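Long-range contacts in beta-N-acetylhexosaminidase (Bacteroides fragilis, PDB 4PYS), which is a family 20 glycoside hydrolase that probably removes terminal, non-reducing beta-linked N-acetylhexosamine residues from glycoconjugates: residues V412-N416 with A456-Q460; A328-K332 with P353-V357. All blocks are in the same frame, centred on the assembly; numbering follows the deposited sequence.

Overall arrangement
Both contacts lie in the TIM-barrel catalytic domain of this single-chain assembly, with centres 31 Å apart and nearest atoms about 17 Å apart, so they do not touch. Contact 1 joins two helices, 409-415 and 453-462, and is largely buried. Contact 2 pairs the last turn of helix 316-333 with the turn leading into barrel strand 356-360, and is only partly buried. Each has a small apolar centre around an alanine, one side-chain amide that binds a helical carbonyl of the opposite segment, and one bridging water. The polar part of contact 1 is made by uncharged amides, whereas that of contact 2 includes a lysine-aspartate salt bridge between exposed residues.

Contact 1. Residues V412-N416 with A456-Q460; sequences VYLRN and ALAEQ
At the apolar centre, Val412 (chi1 p) points toward helix 453-462, its CG1 3.9 Å from Ala456 CB and its CG2 3.5 Å from Leu457 CD2. Tyr413 (chi1 t) lies alongside, and its ring meets Ala456 edge-on, CD1 to CB 4.1 Å; the CA atoms of this pair, 5.7 Å apart, mark the closest backbone approach. Segment 456-460 is helical throughout; 412-414 is helical, and Asn416 has extended backbone angles (phi/psi -82/115). The contact thus joins two helices of the family 20 TIM-barrel domain, beside strand 428-435, whose Met431 touches Leu457, Asn416 and Gln460. Outward, Gln460 (m, t) spans the gap: its NE2 donates to Val412 O (2.9 Å), and its OE1 accepts from Asn416 ND2 (2.9 Å). Asn416 is chi1 t, and its OD1 is held by Tyr388 N and Ser418 N. A water accepts from Gln460 NE2 (3.1 Å) and donates to Tyr413 O (2.8 Å). Beyond it, Tyr413 OH hydrogen-bonds to Glu468 O.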
ATOM      1  N   VAL A 412      12.273  13.362  -4.255  1.00 17.78           N
ATOM      2  CA  VAL A 412      10.881  12.920  -4.186  1.00 17.49           C
ATOM      3  C   VAL A 412       9.958  14.129  -4.016  1.00 20.28           C
ATOM      4  O   VAL A 412       8.926  14.224  -4.677  1.00 19.45           O
ATOM      5  CB  VAL A 412      10.632  11.813  -3.122  1.00 27.35           C
ATOM      6  CG1 VAL A 412      11.187  12.198  -1.780  1.00 29.50           C
ATOM      7  CG2 VAL A 412       9.138  11.493  -3.019  1.00 22.42           C
ATOM      8  N   TYR A 413      10.351  15.089  -3.186  1.00 18.72           N
ATOM      9  CA  TYR A 413       9.477  16.237  -2.951  1.00 18.63           C
ATOM     10  C   TYR A 413       9.336  17.161  -4.160  1.00 20.73           C
ATOM     11  O   TYR A 413       8.237  17.642  -4.462  1.00 21.07           O
ATOM     12  CB  TYR A 413       9.958  17.035  -1.728  1.00 20.11           C
ATOM     13  CG  TYR A 413       8.883  17.975  -1.207  1.00 19.12           C
ATOM     14  CD1 TYR A 413       7.839  17.494  -0.431  1.00 16.96           C
ATOM     15  CD2 TYR A 413       8.915  19.328  -1.499  1.00 20.84           C
ATOM     16  CE1 TYR A 413       6.844  18.335   0.040  1.00 20.79           C
ATOM     17  CE2 TYR A 413       7.916  20.185  -1.025  1.00 18.14           C
ATOM     18  CZ  TYR A 413       6.894  19.679  -0.262  1.00 20.45           C
ATOM     19  OH  TYR A 413       5.894  20.513   0.214  1.00 22.13           O
ATOM     20  N   LEU A 414      10.435  17.385  -4.874  1.00 19.47           N
ATOM     21  CA  LEU A 414      10.462  18.427  -5.898  1.00 17.47           C
ATOM     22  C   LEU A 414      10.257  17.907  -7.319  1.00 23.78           C
ATOM     23  O   LEU A 414       9.884  18.680  -8.193  1.00 21.84           O
ATOM     24  CB  LEU A 414      11.800  19.176  -5.862  1.00 19.33           C
ATOM     25  CG  LEU A 414      12.155  19.924  -4.584  1.00 24.74           C
ATOM     26  CD1 LEU A 414      13.570  20.493  -4.724  1.00 23.26           C
ATOM     27  CD2 LEU A 414      11.143  21.024  -4.332  1.00 23.12           C
ATOM     28  N   ARG A 415      10.523  16.620  -7.565  1.00 18.35           N
ATOM     29  CA  ARG A 415      10.629  16.159  -8.955  1.00 17.12           C
ATOM     30  C   ARG A 415       9.960  14.800  -9.216  1.00 24.96           C
ATOM     31  O   ARG A 415      10.358  14.076 -10.124  1.00 21.28           O
ATOM     32  CB  ARG A 415      12.108  16.128  -9.394  1.00 23.74           C
ATOM     33  CG  ARG A 415      12.710  17.527  -9.648  1.00 33.04           C
ATOM     34  CD  ARG A 415      14.224  17.491  -9.948  1.00 34.26           C
ATOM     35  NE  ARG A 415      15.004  17.015  -8.806  1.00 36.77           N
ATOM     36  CZ  ARG A 415      15.431  17.790  -7.810  1.00 37.67           C
ATOM     37  NH1 ARG A 415      15.158  19.090  -7.799  1.00 33.74           N
ATOM     38  NH2 ARG A 415      16.132  17.267  -6.817  1.00 29.54           N
ATOM     39  N   ASN A 416       8.927  14.479  -8.445  1.00 20.22           N
ATOM     40  CA  ASN A 416       8.273  13.162  -8.545  1.00 17.91           C
ATOM     41  C   ASN A 416       7.275  13.116  -9.694  1.00 21.69           C
ATOM     42  O   ASN A 416       6.260  13.805  -9.654  1.00 21.61           O
ATOM     43  CB  ASN A 416       7.546  12.876  -7.231  1.00 17.30           C
ATOM     44  CG  ASN A 416       7.026  11.455  -7.134  1.00 20.06           C
ATOM     45  OD1 ASN A 416       7.312  10.610  -7.984  1.00 20.06           O
ATOM     46  ND2 ASN A 416       6.258  11.185  -6.083  1.00 17.02           N
ATOM     47  N   ALA A 456       7.226  12.392   2.356  1.00 15.49           N
ATOM     48  CA  ALA A 456       7.004  13.262   1.203  1.00 16.14           C
ATOM     49  C   ALA A 456       5.940  12.648   0.308  1.00 16.76           C
ATOM     50  O   ALA A 456       5.090  13.351  -0.235  1.00 16.74           O
ATOM     51  CB  ALA A 456       8.294  13.475   0.438  1.00 19.40           C
ATOM     52  N   LEU A 457       5.978  11.327   0.172  1.00 15.76           N
ATOM     53  CA  LEU A 457       4.954  10.626  -0.609  1.00 15.57           C
ATOM     54  C   LEU A 457       3.585  10.757   0.048  1.00 14.91           C
ATOM     55  O   LEU A 457       2.593  11.039  -0.632  1.00 15.76           O
ATOM     56  CB  LEU A 457       5.341   9.149  -0.802  1.00 13.72           C
ATOM     57  CG  LEU A 457       6.594   8.977  -1.665  1.00 16.39           C
ATOM     58  CD1 LEU A 457       7.092   7.528  -1.667  1.00 17.96           C
ATOM     59  CD2 LEU A 457       6.337   9.472  -3.089  1.00 17.73           C
ATOM     60  N   ALA A 458       3.514  10.579   1.363  1.00 14.99           N
ATOM     61  CA  ALA A 458       2.239  10.744   2.080  1.00 17.02           C
ATOM     62  C   ALA A 458       1.700  12.150   1.952  1.00 16.31           C
ATOM     63  O   ALA A 458       0.494  12.353   1.845  1.00 15.79           O
ATOM     64  CB  ALA A 458       2.391  10.378   3.556  1.00 21.03           C
ATOM     65  N   GLU A 459       2.592  13.134   1.970  1.00 15.72           N
ATOM     66  CA  GLU A 459       2.173  14.535   1.815  1.00 15.50           C
ATOM     67  C   GLU A 459       1.581  14.755   0.420  1.00 18.30           C
ATOM     68  O   GLU A 459       0.537  15.401   0.252  1.00 16.85           O
ATOM     69  CB  GLU A 459       3.393  15.442   2.029  1.00 19.19           C
ATOM     70  CG  GLU A 459       3.094  16.933   1.995  1.00 20.74           C
ATOM     71  CD  GLU A 459       2.523  17.449   3.300  1.00 27.33           C
ATOM     72  OE1 GLU A 459       2.256  16.632   4.202  1.00 25.40           O
ATOM     73  OE2 GLU A 459       2.337  18.677   3.430  1.00 26.18           O
ATOM     74  N   GLN A 460       2.250  14.218  -0.593  1.00 15.36           N
ATOM     75  CA  GLN A 460       1.771  14.363  -1.971  1.00 16.60           C
ATOM     76  C   GLN A 460       0.435  13.656  -2.178  1.00 17.50           C
ATOM     77  O   GLN A 460      -0.420  14.136  -2.929  1.00 20.20           O
ATOM     78  CB  GLN A 460       2.840  13.813  -2.926  1.00 18.61           C
ATOM     79  CG  GLN A 460       4.038  14.779  -3.039  1.00 15.46           C
ATOM     80  CD  GLN A 460       5.212  14.192  -3.785  1.00 20.96           C
ATOM     81  OE1 GLN A 460       5.267  12.994  -4.048  1.00 18.70           O
ATOM     82  NE2 GLN A 460       6.173  15.040  -4.119  1.00 18.33           N
TER
HETATM   83  O   HOH W   1       5.791  17.987  -3.251  1.00 24.99           O

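Contact 2. Residues A328-K332 with P353-V357; sequences ADYLK and PDNVV
Ala328 presents its methyl group to the Pro353 ring, CB to CG 3.5 Å, and to Val356, CB to CG2 3.9 Å. Segment 328-332 is regular helix; Pro353 to Val356 form a type I beta turn, closed by a weak Val356 N to Pro353 O hydrogen bond (3.3 Å). CA pairs Asp329-Pro353 (6.5 Å), Ala328-Val356 (6.8 Å) and Lys332-Asn355 (6.2 Å) set the register. On the outside of the TIM barrel, helix 316-333 packs on the turn that leads into strand 356-360, which lies between the parallel strands 337-341 and 381-383. Asn355 (chi1 p) turns its ND2 to Ala328 O at 3.0 Å and also to Arg336 O. Lys332, all-trans, stretches so that its NZ forms a salt bridge with Asp354 OD1 (2.7 Å); a water accepts from Lys332 NZ (3.0 Å) and Asp354 N (2.9 Å). Ala328 O already accepts from Lys332 N (2.8 Å), so the asparagine adds a second hydrogen bond, tying the turn to the helix backbone.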
ATOM      1  N   ALA A 328      -8.593 -11.383 -15.514  1.00 36.43           N
ATOM      2  CA  ALA A 328      -9.335 -10.184 -15.166  1.00 35.53           C
ATOM      3  C   ALA A 328     -10.833 -10.426 -15.353  1.00 37.32           C
ATOM      4  O   ALA A 328     -11.647  -9.973 -14.550  1.00 42.59           O
ATOM      5  CB  ALA A 328      -8.869  -9.011 -16.003  1.00 36.00           C
ATOM      6  N   ASP A 329     -11.199 -11.147 -16.410  1.00 39.75           N
ATOM      7  CA  ASP A 329     -12.610 -11.457 -16.623  1.00 41.77           C
ATOM      8  C   ASP A 329     -13.146 -12.318 -15.489  1.00 47.00           C
ATOM      9  O   ASP A 329     -14.291 -12.156 -15.064  1.00 42.09           O
ATOM     10  CB  ASP A 329     -12.840 -12.141 -17.969  1.00 60.89           C
ATOM     11  CG  ASP A 329     -13.426 -11.198 -19.001  1.00 73.09           C
ATOM     12  OD1 ASP A 329     -14.596 -10.786 -18.836  1.00 79.74           O
ATOM     13  OD2 ASP A 329     -12.716 -10.871 -19.975  1.00 76.62           O
ATOM     14  N   TYR A 330     -12.312 -13.227 -14.997  1.00 44.12           N
ATOM     15  CA  TYR A 330     -12.693 -14.059 -13.868  1.00 45.88           C
ATOM     16  C   TYR A 330     -12.946 -13.198 -12.632  1.00 38.55           C
ATOM     17  O   TYR A 330     -13.944 -13.382 -11.925  1.00 39.00           O
ATOM     18  CB  TYR A 330     -11.609 -15.087 -13.559  1.00 40.22           C
ATOM     19  CG  TYR A 330     -12.090 -16.130 -12.597  1.00 45.25           C
ATOM     20  CD1 TYR A 330     -13.076 -17.028 -12.978  1.00 49.91           C
ATOM     21  CD2 TYR A 330     -11.590 -16.206 -11.299  1.00 46.03           C
ATOM     22  CE1 TYR A 330     -13.545 -17.982 -12.114  1.00 53.95           C
ATOM     23  CE2 TYR A 330     -12.057 -17.173 -10.417  1.00 47.10           C
ATOM     24  CZ  TYR A 330     -13.038 -18.054 -10.838  1.00 50.33           C
ATOM     25  OH  TYR A 330     -13.526 -19.029  -9.994  1.00 55.12           O
ATOM     26  N   LEU A 331     -12.032 -12.268 -12.376  1.00 36.44           N
ATOM     27  CA  LEU A 331     -12.186 -11.349 -11.258  1.00 34.53           C
ATOM     28  C   LEU A 331     -13.443 -10.504 -11.453  1.00 41.37           C
ATOM     29  O   LEU A 331     -14.165 -10.225 -10.494  1.00 40.63           O
ATOM     30  CB  LEU A 331     -10.951 -10.466 -11.106  1.00 35.46           C
ATOM     31  CG  LEU A 331      -9.746 -11.161 -10.476  1.00 34.39           C
ATOM     32  CD1 LEU A 331      -8.574 -10.209 -10.409  1.00 32.73           C
ATOM     33  CD2 LEU A 331     -10.112 -11.670  -9.089  1.00 36.51           C
ATOM     34  N   LYS A 332     -13.714 -10.129 -12.701  1.00 37.65           N
ATOM     35  CA  LYS A 332     -14.895  -9.330 -13.014  1.00 45.25           C
ATOM     36  C   LYS A 332     -16.187 -10.036 -12.605  1.00 48.11           C
ATOM     37  O   LYS A 332     -17.082  -9.414 -12.030  1.00 52.20           O
ATOM     38  CB  LYS A 332     -14.937  -8.967 -14.501  1.00 48.30           C
ATOM     39  CG  LYS A 332     -16.073  -8.021 -14.863  1.00 52.20           C
ATOM     40  CD  LYS A 332     -15.941  -7.507 -16.279  1.00 54.87           C
ATOM     41  CE  LYS A 332     -17.191  -6.753 -16.699  1.00 58.70           C
ATOM     42  NZ  LYS A 332     -17.059  -6.208 -18.076  1.00 63.36           N
ATOM     43  N   PRO A 353     -10.418  -6.269 -20.307  1.00 50.99           N
ATOM     44  CA  PRO A 353     -11.789  -5.946 -19.881  1.00 49.53           C
ATOM     45  C   PRO A 353     -11.881  -4.672 -19.037  1.00 46.72           C
ATOM     46  O   PRO A 353     -10.857  -4.147 -18.595  1.00 42.36           O
ATOM     47  CB  PRO A 353     -12.203  -7.175 -19.062  1.00 50.34           C
ATOM     48  CG  PRO A 353     -10.918  -7.814 -18.639  1.00 48.88           C
ATOM     49  CD  PRO A 353      -9.941  -7.543 -19.738  1.00 47.21           C
ATOM     50  N   ASP A 354     -13.101  -4.188 -18.811  1.00 45.86           N
ATOM     51  CA  ASP A 354     -13.305  -2.865 -18.199  1.00 42.67           C
ATOM     52  C   ASP A 354     -13.114  -2.792 -16.685  1.00 44.01           C
ATOM     53  O   ASP A 354     -13.326  -1.737 -16.086  1.00 41.20           O
ATOM     54  CB  ASP A 354     -14.673  -2.271 -18.599  1.00 47.03           C
ATOM     55  CG  ASP A 354     -15.851  -3.094 -18.098  1.00 53.10           C
ATOM     56  OD1 ASP A 354     -15.644  -4.047 -17.316  1.00 50.77           O
ATOM     57  OD2 ASP A 354     -16.997  -2.781 -18.484  1.00 60.88           O
ATOM     58  N   ASN A 355     -12.721  -3.896 -16.057  1.00 42.45           N
ATOM     59  CA  ASN A 355     -12.385  -3.847 -14.629  1.00 33.40           C
ATOM     60  C   ASN A 355     -10.881  -3.759 -14.372  1.00 31.48           C
ATOM     61  O   ASN A 355     -10.427  -3.920 -13.236  1.00 36.39           O
ATOM     62  CB  ASN A 355     -12.955  -5.059 -13.900  1.00 33.76           C
ATOM     63  CG  ASN A 355     -12.326  -6.355 -14.356  1.00 35.01           C
ATOM     64  OD1 ASN A 355     -12.046  -6.541 -15.541  1.00 39.06           O
ATOM     65  ND2 ASN A 355     -12.094  -7.266 -13.414  1.00 37.00           N
ATOM     66  N   VAL A 356     -10.117  -3.505 -15.430  1.00 33.20           N
ATOM     67  CA  VAL A 356      -8.658  -3.443 -15.336  1.00 32.98           C
ATOM     68  C   VAL A 356      -8.157  -2.076 -14.861  1.00 34.12           C
ATOM     69  O   VAL A 356      -8.641  -1.040 -15.313  1.00 36.35           O
ATOM     70  CB  VAL A 356      -8.007  -3.818 -16.688  1.00 37.00           C
ATOM     71  CG1 VAL A 356      -6.534  -3.436 -16.716  1.00 41.43           C
ATOM     72  CG2 VAL A 356      -8.177  -5.309 -16.959  1.00 40.17           C
ATOM     73  N   VAL A 357      -7.194  -2.091 -13.939  1.00 26.95           N
ATOM     74  CA  VAL A 357      -6.512  -0.890 -13.459  1.00 26.37           C
ATOM     75  C   VAL A 357      -5.025  -1.080 -13.754  1.00 26.53           C
ATOM     76  O   VAL A 357      -4.505  -2.197 -13.633  1.00 28.98           O
ATOM     77  CB  VAL A 357      -6.739  -0.697 -11.943  1.00 30.75           C
ATOM     78  CG1 VAL A 357      -5.936   0.488 -11.400  1.00 25.97           C
ATOM     79  CG2 VAL A 357      -8.229  -0.520 -11.658  1.00 33.29           C
TER
HETATM   80  O   HOH W   2     -15.128  -5.633 -20.349  1.00 49.92           O